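Local coordinates for protein UDP-galactopyranose mutase (Deinococcus radiodurans, PDB 3HDQ) that probably interconverts UDP-galactopyranose and UDP-galactofuranose, using a bound FAD cofactor and holding the sugar nucleotide beside the flavin, at residues R105-H109 with H311-Q315; H80-I86 with M217-Y222. All blocks are in the same frame, centred on the assembly; numbering follows the deposited sequence.

Overall arrangement
Each contact has one segment on the same three-stranded antiparallel sheet, and their centres lie about 10 Å apart on one side of the chain's centre. Along the chain the segments alternate: 80-86, then 105-109, 217-222 and finally 311-315. Strands 104-106 and 214-218 are neighbours in the sheet, and Arg105 pairs with Met217 through their backbones. Met217 also packs against Tyr107 and Ile312 of interaction 1, while His109 lies against Ile86 of interaction 2. Interaction 1 reaches the galactose through His109; interaction 2 holds the flavin through His85 and Ile86, and its Pro84 and Ile86 also touch the substrate. The sheet thus ties the two contacts together beside both ligands.

Interaction 1: R105-H109 with H311-Q315; sequences RPYQH and HITGQ. With GDU (galactose-uridine-5'-diphosphate), chain K.
Arg105 reaches over the C-terminal end of helix 309-313, where its NH1 finds two backbone carbonyls. The NH1 to His311 O bond, at 3.0 Å, is the straighter one (N-H...O angle 153°), although the donor is tilted out of the carbonyl plane; the bond from NH1 to Ile312 O is weak because of its poor angle. An extended start, with CG opposite the backbone N (chi1 180°), followed by a bend at chi2, carries the guanidinium there. Gly314, which leaves the helix with positive phi, lays its CA over the centre of the guanidinium face, 3.4 Å above the plane. A positive charge at this helix end probably complements the helix dipole.

Two residues on, the Tyr107 ring slides over the helix backbone. Ile312 CA sits 4.0 Å from the ring centroid in a CH-pi contact, while the backbone N of His109 lies over the opposite face, so the ring is sandwiched. The phenol oxygen meets the CG1 branch of Ile312, with OH to CG1 at 3.4 Å, and CG2 of the same isoleucine rests near CE2.

From there a polar relay leads to the substrate. Tyr107 OH and His109 ND1 are hydrogen-bonded at 2.7 Å, and at the other end of the imidazole His109 NE2 bonds to O6' of the bound UDP-galactose at 3.2 Å. Tyr107 is therefore a second-shell residue that helps fix the rotation of a substrate-binding histidine.

His311 turns its imidazole away, giving NE2 to the carbonyl of Leu290. The contact lays edge strand 104-106 and the loop after it against the end of helix 309-313, with strand 214-218 next to 104-106 in the sheet.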
loop_
_atom_site.group_PDB
_atom_site.type_symbol
_atom_site.label_atom_id
_atom_site.label_comp_id
_atom_site.label_asym_id
_atom_site.label_seq_id
_atom_site.Cartn_x
_atom_site.Cartn_y
_atom_site.Cartn_z
ATOM N N ARG A 105 -6.381 -1.304 -18.810
ATOM C CA ARG A 105 -6.042 -0.264 -19.771
ATOM C C ARG A 105 -5.322 -0.914 -20.945
ATOM O O ARG A 105 -4.236 -1.458 -20.766
ATOM C CB ARG A 105 -5.107 0.766 -19.145
ATOM C CG ARG A 105 -4.720 1.870 -20.128
ATOM C CD ARG A 105 -3.265 2.323 -19.976
ATOM N NE ARG A 105 -2.928 3.355 -20.953
ATOM C CZ ARG A 105 -1.720 3.536 -21.476
ATOM N NH1 ARG A 105 -0.708 2.750 -21.127
ATOM N NH2 ARG A 105 -1.516 4.512 -22.352
ATOM N N PRO A 106 -5.911 -0.856 -22.151
ATOM C CA PRO A 106 -5.246 -1.463 -23.309
ATOM C C PRO A 106 -3.904 -0.797 -23.585
ATOM O O PRO A 106 -3.804 0.430 -23.579
ATOM C CB PRO A 106 -6.221 -1.189 -24.459
ATOM C CG PRO A 106 -7.542 -0.960 -23.790
ATOM C CD PRO A 106 -7.206 -0.255 -22.515
ATOM N N TYR A 107 -2.881 -1.604 -23.836
ATOM C CA TYR A 107 -1.541 -1.078 -24.043
ATOM C C TYR A 107 -0.662 -2.106 -24.743
ATOM O O TYR A 107 -0.564 -3.254 -24.320
ATOM C CB TYR A 107 -0.919 -0.682 -22.710
ATOM C CG TYR A 107 0.538 -0.274 -22.774
ATOM C CD1 TYR A 107 0.919 0.940 -23.335
ATOM C CD2 TYR A 107 1.530 -1.091 -22.242
ATOM C CE1 TYR A 107 2.247 1.318 -23.377
ATOM C CE2 TYR A 107 2.859 -0.721 -22.272
ATOM C CZ TYR A 107 3.218 0.486 -22.838
ATOM O OH TYR A 107 4.547 0.859 -22.867
ATOM N N GLN A 108 -0.041 -1.677 -25.831
ATOM C CA GLN A 108 0.899 -2.506 -26.556
ATOM C C GLN A 108 2.261 -1.817 -26.476
ATOM O O GLN A 108 2.482 -0.781 -27.105
ATOM C CB GLN A 108 0.419 -2.707 -27.994
ATOM C CG GLN A 108 -0.991 -3.269 -28.082
ATOM C CD GLN A 108 -1.510 -3.390 -29.516
ATOM O OE1 GLN A 108 -1.312 -2.489 -30.336
ATOM N NE2 GLN A 108 -2.191 -4.506 -29.817
ATOM N N HIS A 109 3.141 -2.387 -25.651
ATOM C CA HIS A 109 4.467 -1.846 -25.330
ATOM C C HIS A 109 5.349 -1.776 -26.575
ATOM O O HIS A 109 5.326 -2.670 -27.410
ATOM C CB HIS A 109 5.102 -2.766 -24.267
ATOM C CG HIS A 109 6.382 -2.264 -23.660
ATOM N ND1 HIS A 109 6.486 -1.051 -23.015
ATOM C CD2 HIS A 109 7.593 -2.862 -23.526
ATOM C CE1 HIS A 109 7.714 -0.903 -22.543
ATOM N NE2 HIS A 109 8.405 -1.994 -22.835
ATOM N N HIS A 311 4.100 6.054 -19.854
ATOM C CA HIS A 311 3.781 5.401 -21.123
ATOM C C HIS A 311 3.022 4.111 -20.827
ATOM O O HIS A 311 2.104 3.729 -21.551
ATOM C CB HIS A 311 5.050 5.047 -21.917
ATOM C CG HIS A 311 5.740 6.217 -22.552
ATOM N ND1 HIS A 311 5.358 6.738 -23.770
ATOM C CD2 HIS A 311 6.816 6.940 -22.157
ATOM C CE1 HIS A 311 6.157 7.742 -24.089
ATOM N NE2 HIS A 311 7.047 7.887 -23.124
ATOM N N ILE A 312 3.433 3.434 -19.759
ATOM C CA ILE A 312 2.927 2.102 -19.456
ATOM C C ILE A 312 1.611 2.149 -18.674
ATOM O O ILE A 312 0.696 1.377 -18.942
ATOM C CB ILE A 312 3.983 1.272 -18.693
ATOM C CG1 ILE A 312 5.273 1.164 -19.525
ATOM C CG2 ILE A 312 3.436 -0.097 -18.371
ATOM C CD1 ILE A 312 6.580 1.022 -18.693
ATOM N N THR A 313 1.514 3.075 -17.729
ATOM C CA THR A 313 0.322 3.190 -16.892
ATOM C C THR A 313 -0.770 4.053 -17.518
ATOM O O THR A 313 -1.935 3.946 -17.158
ATOM C CB THR A 313 0.661 3.814 -15.524
ATOM O OG1 THR A 313 1.093 5.167 -15.718
ATOM C CG2 THR A 313 1.772 3.023 -14.837
ATOM N N GLY A 314 -0.391 4.918 -18.445
ATOM C CA GLY A 314 -1.326 5.903 -18.956
ATOM C C GLY A 314 -1.640 7.018 -17.958
ATOM O O GLY A 314 -2.481 7.857 -18.229
ATOM N N GLN A 315 -0.979 7.034 -16.801
ATOM C CA GLN A 315 -1.217 8.093 -15.818
ATOM C C GLN A 315 -0.983 9.490 -16.393
ATOM O O GLN A 315 -0.037 9.709 -17.147
ATOM C CB GLN A 315 -0.329 7.915 -14.578
ATOM C CG GLN A 315 -0.625 8.908 -13.457
ATOM C CD GLN A 315 0.353 8.818 -12.298
ATOM O OE1 GLN A 315 1.401 8.167 -12.390
ATOM N NE2 GLN A 315 0.011 9.478 -11.191
HETATM N N1 GDU K . 18.166 -8.899 -25.908
HETATM C C2 GDU K . 19.005 -8.156 -26.463
HETATM N N3 GDU K . 19.035 -6.979 -26.924
HETATM C C4 GDU K . 17.868 -6.327 -26.780
HETATM C C5 GDU K . 16.746 -7.050 -26.135
HETATM C C6 GDU K . 16.948 -8.315 -25.716
HETATM O O2 GDU K . 20.263 -8.800 -26.607
HETATM O O4 GDU K . 17.742 -5.160 -27.145
HETATM C C1D GDU K . 18.438 -10.232 -25.452
HETATM C C2D GDU K . 19.148 -10.411 -24.089
HETATM O O2D GDU K . 19.887 -11.624 -24.014
HETATM C C3D GDU K . 17.958 -10.402 -23.153
HETATM C C4D GDU K . 17.042 -11.347 -23.928
HETATM O O4D GDU K . 17.259 -11.047 -25.310
HETATM O O3D GDU K . 18.314 -10.882 -21.859
HETATM C C5D GDU K . 15.601 -11.436 -23.448
HETATM O O5D GDU K . 15.082 -10.110 -23.656
HETATM P PA GDU K . 13.951 -9.477 -22.723
HETATM O O1A GDU K . 13.430 -8.257 -23.401
HETATM O O2A GDU K . 12.864 -10.462 -22.599
HETATM O O3A GDU K . 14.572 -9.013 -21.336
HETATM P PB GDU K . 13.720 -8.925 -20.005
HETATM O O1B GDU K . 14.750 -8.489 -19.032
HETATM O O2B GDU K . 13.141 -10.191 -19.490
HETATM O O3B GDU K . 12.603 -7.771 -20.029
HETATM C "C1'" GDU K . 11.429 -7.513 -19.233
HETATM C "C2'" GDU K . 10.250 -8.333 -19.797
HETATM C "C3'" GDU K . 10.248 -8.077 -21.323
HETATM C "C4'" GDU K . 9.838 -6.591 -21.553
HETATM C "C5'" GDU K . 10.772 -5.683 -20.705
HETATM C "C6'" GDU K . 10.290 -4.207 -20.617
HETATM O "O2'" GDU K . 10.351 -9.724 -19.441
HETATM O "O3'" GDU K . 9.345 -9.012 -21.955
HETATM O "O4'" GDU K . 8.457 -6.445 -21.159
HETATM O "O5'" GDU K . 11.135 -6.100 -19.358
HETATM O "O6'" GDU K . 10.982 -3.339 -21.546
#

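Interaction 2: H80-I86 with M217-Y222. With FAD (flavin-adenine dinucleotide), chain L.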
loop_
_atom_site.group_PDB
_atom_site.type_symbol
_atom_site.label_atom_id
_atom_site.label_comp_id
_atom_site.label_asym_id
_atom_site.label_seq_id
_atom_site.Cartn_x
_atom_site.Cartn_y
_atom_site.Cartn_z
ATOM N N HIS A 80 6.918 1.119 -10.933
ATOM C CA HIS A 80 7.253 -0.263 -10.570
ATOM C C HIS A 80 8.640 -0.289 -9.940
ATOM O O HIS A 80 9.649 -0.157 -10.638
ATOM C CB HIS A 80 7.229 -1.176 -11.796
ATOM C CG HIS A 80 5.978 -1.066 -12.612
ATOM N ND1 HIS A 80 5.815 -1.717 -13.816
ATOM C CD2 HIS A 80 4.835 -0.367 -12.403
ATOM C CE1 HIS A 80 4.622 -1.433 -14.310
ATOM N NE2 HIS A 80 4.007 -0.616 -13.471
ATOM N N PRO A 81 8.701 -0.451 -8.617
ATOM C CA PRO A 81 10.010 -0.414 -7.947
ATOM C C PRO A 81 11.023 -1.415 -8.515
ATOM O O PRO A 81 12.217 -1.128 -8.441
ATOM C CB PRO A 81 9.681 -0.751 -6.485
ATOM C CG PRO A 81 8.225 -0.368 -6.330
ATOM C CD PRO A 81 7.588 -0.651 -7.675
ATOM N N TYR A 82 10.572 -2.539 -9.073
ATOM C CA TYR A 82 11.510 -3.573 -9.548
ATOM C C TYR A 82 11.606 -3.686 -11.067
ATOM O O TYR A 82 11.797 -4.786 -11.608
ATOM C CB TYR A 82 11.163 -4.949 -8.966
ATOM C CG TYR A 82 10.968 -4.932 -7.474
ATOM C CD1 TYR A 82 9.692 -4.858 -6.921
ATOM C CD2 TYR A 82 12.056 -4.981 -6.611
ATOM C CE1 TYR A 82 9.503 -4.822 -5.551
ATOM C CE2 TYR A 82 11.879 -4.956 -5.227
ATOM C CZ TYR A 82 10.596 -4.867 -4.705
ATOM O OH TYR A 82 10.406 -4.837 -3.340
ATOM N N GLY A 83 11.476 -2.555 -11.755
ATOM C CA GLY A 83 11.584 -2.544 -13.202
ATOM C C GLY A 83 10.235 -2.653 -13.882
ATOM O O GLY A 83 9.262 -3.095 -13.281
ATOM N N PRO A 84 10.176 -2.267 -15.155
ATOM C CA PRO A 84 8.905 -2.201 -15.882
ATOM C C PRO A 84 8.263 -3.579 -16.001
ATOM O O PRO A 84 8.918 -4.524 -16.446
ATOM C CB PRO A 84 9.331 -1.718 -17.267
ATOM C CG PRO A 84 10.749 -2.199 -17.414
ATOM C CD PRO A 84 11.345 -2.131 -16.043
ATOM N N HIS A 85 7.003 -3.697 -15.598
ATOM C CA HIS A 85 6.237 -4.924 -15.819
ATOM C C HIS A 85 5.053 -4.705 -16.767
ATOM O O HIS A 85 4.070 -4.057 -16.408
ATOM C CB HIS A 85 5.771 -5.500 -14.485
ATOM C CG HIS A 85 6.877 -6.138 -13.705
ATOM N ND1 HIS A 85 8.010 -5.450 -13.326
ATOM C CD2 HIS A 85 7.037 -7.405 -13.258
ATOM C CE1 HIS A 85 8.820 -6.266 -12.678
ATOM N NE2 HIS A 85 8.251 -7.456 -12.621
ATOM N N ILE A 86 5.170 -5.230 -17.986
ATOM C CA ILE A 86 4.128 -5.077 -18.988
ATOM C C ILE A 86 3.364 -6.404 -19.138
ATOM O O ILE A 86 3.947 -7.428 -19.510
ATOM C CB ILE A 86 4.708 -4.625 -20.368
ATOM C CG1 ILE A 86 5.380 -3.248 -20.288
ATOM C CG2 ILE A 86 3.611 -4.558 -21.412
ATOM C CD1 ILE A 86 6.749 -3.244 -19.666
ATOM N N MET A 217 -2.757 -3.319 -19.296
ATOM C CA MET A 217 -2.224 -3.099 -17.967
ATOM C C MET A 217 -3.364 -3.013 -16.948
ATOM O O MET A 217 -4.432 -2.486 -17.250
ATOM C CB MET A 217 -1.380 -1.814 -17.939
ATOM C CG MET A 217 -0.073 -1.900 -18.722
ATOM S SD MET A 217 1.145 -3.036 -18.015
ATOM C CE MET A 217 1.328 -2.359 -16.365
ATOM N N PRO A 218 -3.149 -3.570 -15.745
ATOM C CA PRO A 218 -4.167 -3.434 -14.702
ATOM C C PRO A 218 -4.519 -1.956 -14.509
ATOM O O PRO A 218 -3.635 -1.134 -14.224
ATOM C CB PRO A 218 -3.477 -4.014 -13.467
ATOM C CG PRO A 218 -2.528 -5.026 -14.019
ATOM C CD PRO A 218 -2.044 -4.455 -15.338
ATOM N N LEU A 219 -5.798 -1.629 -14.681
ATOM C CA LEU A 219 -6.236 -0.234 -14.731
ATOM C C LEU A 219 -5.713 0.623 -13.565
ATOM O O LEU A 219 -5.283 1.763 -13.770
ATOM C CB LEU A 219 -7.756 -0.133 -14.854
ATOM C CG LEU A 219 -8.321 1.288 -15.009
ATOM C CD1 LEU A 219 -7.812 1.930 -16.286
ATOM C CD2 LEU A 219 -9.840 1.275 -15.016
ATOM N N HIS A 220 -5.719 0.080 -12.353
ATOM C CA HIS A 220 -5.187 0.835 -11.221
ATOM C C HIS A 220 -3.902 0.252 -10.657
ATOM O O HIS A 220 -3.549 0.489 -9.497
ATOM C CB HIS A 220 -6.252 0.980 -10.141
ATOM C CG HIS A 220 -7.557 1.492 -10.668
ATOM N ND1 HIS A 220 -7.694 2.744 -11.229
ATOM C CD2 HIS A 220 -8.781 0.916 -10.731
ATOM C CE1 HIS A 220 -8.945 2.916 -11.615
ATOM N NE2 HIS A 220 -9.624 1.825 -11.314
ATOM N N GLY A 221 -3.203 -0.512 -11.493
ATOM C CA GLY A 221 -1.923 -1.078 -11.125
ATOM C C GLY A 221 -2.013 -2.483 -10.556
ATOM O O GLY A 221 -3.089 -2.962 -10.203
ATOM N N TYR A 222 -0.866 -3.141 -10.470
ATOM C CA TYR A 222 -0.774 -4.505 -9.969
ATOM C C TYR A 222 -1.179 -4.644 -8.506
ATOM O O TYR A 222 -1.881 -5.576 -8.133
ATOM C CB TYR A 222 0.665 -5.017 -10.142
ATOM C CG TYR A 222 1.060 -5.186 -11.592
ATOM C CD1 TYR A 222 1.804 -4.216 -12.251
ATOM C CD2 TYR A 222 0.659 -6.306 -12.306
ATOM C CE1 TYR A 222 2.151 -4.374 -13.579
ATOM C CE2 TYR A 222 0.994 -6.470 -13.629
ATOM C CZ TYR A 222 1.739 -5.503 -14.266
ATOM O OH TYR A 222 2.070 -5.675 -15.592
HETATM P PA FAD L . 8.349 -13.353 -7.431
HETATM O O1A FAD L . 7.749 -12.140 -7.841
HETATM O O2A FAD L . 9.746 -13.211 -7.454
HETATM O O5B FAD L . 7.857 -13.614 -5.988
HETATM C C5B FAD L . 8.390 -14.553 -5.132
HETATM C C4B FAD L . 8.298 -13.990 -3.752
HETATM O O4B FAD L . 8.806 -14.892 -2.836
HETATM C C3B FAD L . 9.170 -12.762 -3.656
HETATM O O3B FAD L . 8.448 -11.605 -3.399
HETATM C C2B FAD L . 10.095 -13.054 -2.522
HETATM O O2B FAD L . 10.214 -11.938 -1.725
HETATM C C1B FAD L . 9.421 -14.196 -1.820
HETATM N N9A FAD L . 10.373 -14.988 -1.048
HETATM C C8A FAD L . 11.497 -15.585 -1.461
HETATM N N7A FAD L . 12.077 -16.189 -0.455
HETATM C C5A FAD L . 11.341 -15.993 0.627
HETATM C C6A FAD L . 11.460 -16.381 1.943
HETATM N N6A FAD L . 12.364 -17.227 2.301
HETATM N N1A FAD L . 10.529 -16.019 2.849
HETATM C C2A FAD L . 9.482 -15.258 2.471
HETATM N N3A FAD L . 9.366 -14.878 1.181
HETATM C C4A FAD L . 10.276 -15.223 0.273
HETATM N N1 FAD L . 6.968 -10.331 -16.861
HETATM C C2 FAD L . 6.091 -10.006 -17.817
HETATM O O2 FAD L . 5.197 -10.738 -18.116
HETATM N N3 FAD L . 6.233 -8.827 -18.431
HETATM C C4 FAD L . 7.238 -7.986 -18.087
HETATM O O4 FAD L . 7.376 -6.939 -18.623
HETATM C C4X FAD L . 8.117 -8.343 -17.132
HETATM N N5 FAD L . 9.123 -7.504 -16.812
HETATM C C5X FAD L . 10.000 -7.860 -15.852
HETATM C C6 FAD L . 11.014 -6.993 -15.523
HETATM C C7 FAD L . 11.909 -7.340 -14.550
HETATM C C7M FAD L . 13.006 -6.425 -14.191
HETATM C C8 FAD L . 11.787 -8.534 -13.899
HETATM C C8M FAD L . 12.789 -8.865 -12.859
HETATM C C9 FAD L . 10.763 -9.399 -14.226
HETATM C C9A FAD L . 9.864 -9.072 -15.210
HETATM N N10 FAD L . 8.839 -9.909 -15.542
HETATM C C10 FAD L . 7.979 -9.531 -16.511
HETATM C "C1'" FAD L . 8.722 -11.271 -14.962
HETATM C "C2'" FAD L . 7.911 -11.317 -13.688
HETATM O "O2'" FAD L . 8.592 -10.537 -12.772
HETATM C "C3'" FAD L . 7.777 -12.721 -13.109
HETATM O "O3'" FAD L . 7.087 -13.597 -13.885
HETATM C "C4'" FAD L . 6.862 -12.716 -11.939
HETATM O "O4'" FAD L . 6.992 -11.439 -11.394
HETATM C "C5'" FAD L . 7.287 -13.818 -11.015
HETATM O "O5'" FAD L . 6.327 -14.241 -10.119
HETATM P P FAD L . 6.755 -15.179 -8.960
HETATM O O1P FAD L . 5.694 -15.288 -8.038
HETATM O O2P FAD L . 7.014 -16.446 -9.530
HETATM O O3P FAD L . 8.055 -14.602 -8.320
#
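Tyr222 gives its hydroxyl proton to the carbonyl of His85, with OH to O at 2.7 Å; the donor stands well above the carbonyl plane, 67° out of it. The same residue is held a second time, one peptide earlier: His85 N donates to His80 ND1 at 2.9 Å, almost in the imidazole plane.

Ring contacts follow. Tyr222 turns its edge to the face of His80 in a T-shaped pair, planes at 80°, and Pro218 CG covers one Tyr222 face.

Met217 supplies the apolar part. Bent at chi2 and chi3, its chain curls so that CE comes to the edge of the His80 ring, 4.0 Å from CE1, while SD packs on Ile86 CA.

Toward the flavin, His85 lays its ring face over the isoalloxazine and its NE2 bonds to FAD O2', while ND1 donates to Gly83 O. Ile86 N donates to FAD O4 at 2.9 Å, and FAD N3 donates to Ile86 O.

Chemically, Tyr222, Met217 and His80 form a buried second shell: they probably help fix the 85-86 backbone, whose paired amide and carbonyl read the flavin's pyrimidine edge.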